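Local coordinates for DUF4442 domain-containing protein (Pseudomonas aeruginosa, PDB 1YOC), which is of unknown function but may act on acyl thioesters, being a hot-dog-fold protein related to the PaaI thioesterases, at the interface of chains A and B. Numbering follows the deposited sequence. Chains: chain A/B, hypothetical protein PA1835.

The interface of chains A and B. Residues chain A 67, 93-97; chain B 91-95.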
# COMPACT_ATOMS: atom_id res chain seq x y z
N CYS A 67 -3.17 3.27 -1.34
CA CYS A 67 -1.95 2.98 -2.09
C CYS A 67 -2.22 1.85 -3.12
O CYS A 67 -1.62 1.84 -4.21
CB CYS A 67 -0.83 2.51 -1.14
SG CYS A 67 -0.13 3.73 -0.03
N MET A 93 7.99 4.05 -4.84
CA MET A 93 6.86 4.96 -4.78
C MET A 93 6.96 5.90 -3.59
O MET A 93 7.46 5.52 -2.54
CB MET A 93 5.58 4.12 -4.66
CG MET A 93 4.31 4.87 -4.26
SD MET A 93 2.86 3.74 -4.14
CE MET A 93 3.10 2.79 -2.59
N THR A 94 6.46 7.12 -3.78
CA THR A 94 6.37 8.10 -2.71
C THR A 94 4.92 8.58 -2.65
O THR A 94 4.32 8.93 -3.70
CB THR A 94 7.29 9.30 -2.93
OG1 THR A 94 8.63 8.86 -2.73
CG2 THR A 94 6.97 10.41 -1.87
N VAL A 95 4.35 8.57 -1.45
CA VAL A 95 2.96 9.03 -1.27
C VAL A 95 2.89 10.06 -0.15
O VAL A 95 3.78 10.14 0.72
CB VAL A 95 1.97 7.87 -0.87
CG1 VAL A 95 2.05 6.72 -1.90
CG2 VAL A 95 2.33 7.32 0.52
N GLU A 96 1.82 10.86 -0.20
CA GLU A 96 1.51 11.86 0.83
C GLU A 96 0.05 11.63 1.27
O GLU A 96 -0.85 11.41 0.42
CB GLU A 96 1.58 13.31 0.29
CG GLU A 96 2.99 13.81 0.03
CD GLU A 96 3.42 13.56 -1.39
OE1 GLU A 96 2.62 13.85 -2.31
OE2 GLU A 96 4.56 13.07 -1.59
N TYR A 97 -0.19 11.67 2.58
CA TYR A 97 -1.56 11.49 3.09
C TYR A 97 -2.05 12.90 3.44
O TYR A 97 -1.56 13.51 4.42
CB TYR A 97 -1.52 10.57 4.32
CG TYR A 97 -0.89 9.21 3.94
CD1 TYR A 97 -1.54 8.38 3.04
CD2 TYR A 97 0.30 8.76 4.53
CE1 TYR A 97 -1.05 7.11 2.73
CE2 TYR A 97 0.81 7.48 4.23
CZ TYR A 97 0.11 6.67 3.33
OH TYR A 97 0.55 5.42 3.03
N ARG B 91 1.99 10.89 7.48
CA ARG B 91 1.81 11.94 6.46
C ARG B 91 2.48 11.61 5.16
O ARG B 91 2.18 12.22 4.15
CB ARG B 91 2.34 13.28 6.99
CG ARG B 91 1.43 13.92 7.99
CD ARG B 91 0.17 14.42 7.27
NE ARG B 91 -0.73 15.08 8.20
CZ ARG B 91 -2.07 15.09 8.09
NH1 ARG B 91 -2.68 14.47 7.07
NH2 ARG B 91 -2.80 15.69 9.02
N GLY B 92 3.42 10.67 5.17
CA GLY B 92 4.04 10.31 3.92
C GLY B 92 4.74 8.98 4.03
O GLY B 92 4.97 8.46 5.12
N MET B 93 5.07 8.40 2.88
CA MET B 93 5.80 7.13 2.88
C MET B 93 6.56 7.00 1.57
O MET B 93 6.04 7.38 0.51
CB MET B 93 4.85 5.92 3.02
CG MET B 93 5.60 4.58 2.79
SD MET B 93 4.52 3.12 3.00
CE MET B 93 3.45 3.30 1.56
N THR B 94 7.80 6.57 1.66
CA THR B 94 8.58 6.30 0.45
C THR B 94 9.03 4.86 0.56
O THR B 94 9.54 4.43 1.60
CB THR B 94 9.82 7.22 0.27
OG1 THR B 94 9.35 8.56 0.05
CG2 THR B 94 10.66 6.77 -0.99
N VAL B 95 8.85 4.10 -0.51
CA VAL B 95 9.28 2.71 -0.50
C VAL B 95 10.14 2.40 -1.77
O VAL B 95 10.04 3.10 -2.79
CB VAL B 95 8.07 1.72 -0.53
CG1 VAL B 95 7.11 2.02 0.62
CG2 VAL B 95 7.28 1.86 -1.90
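B:Met93 reaches across to A:Val95, A:Cys67 and A:Tyr97, a worked example of how two edge strands join two copies of a protein through both backbone and side chains. Its CB lies 3.8 Å from CG2 of A:Val95. CG stands anti to the backbone N (chi1 171°), and the chain runs on extended to SD before bending at chi3 (69°). That bend carries the methyl CE to a point 3.9 Å from SG of A:Cys67 and equally near the phenol OH of A:Tyr97. The methyl of A:Met93 approaches from the symmetry-related side, CE to CE at 4.2 Å, the two thioether chains crossing at an angle.

On the opposite face of the sheet A:Thr94 meets its own twin, B:Thr94, their OG1 hydroxyls hydrogen bonded at 2.9 Å. This pair marks the two-fold axis. Around it run antiparallel backbone bonds, such as B:Val95 N to A:Met93 O at 2.8 Å. Farther out, B:Arg91 NH1 donates a hydrogen bond to the backbone O of A:Tyr97 at 3.0 Å; the oxygen lies at the guanidinium edge, near its plane, although the donor sits above the carbonyl plane. Ring atom CD2 of A:Tyr97 packs 4.0 Å from CA of B:Arg91.

Strands 86-97 thus continue one sheet across the deposited pair, probably the biological dimer as in other hot-dog proteins, with A:Cys67 contributed by helix 63-81, which the sheet wraps around in this fold.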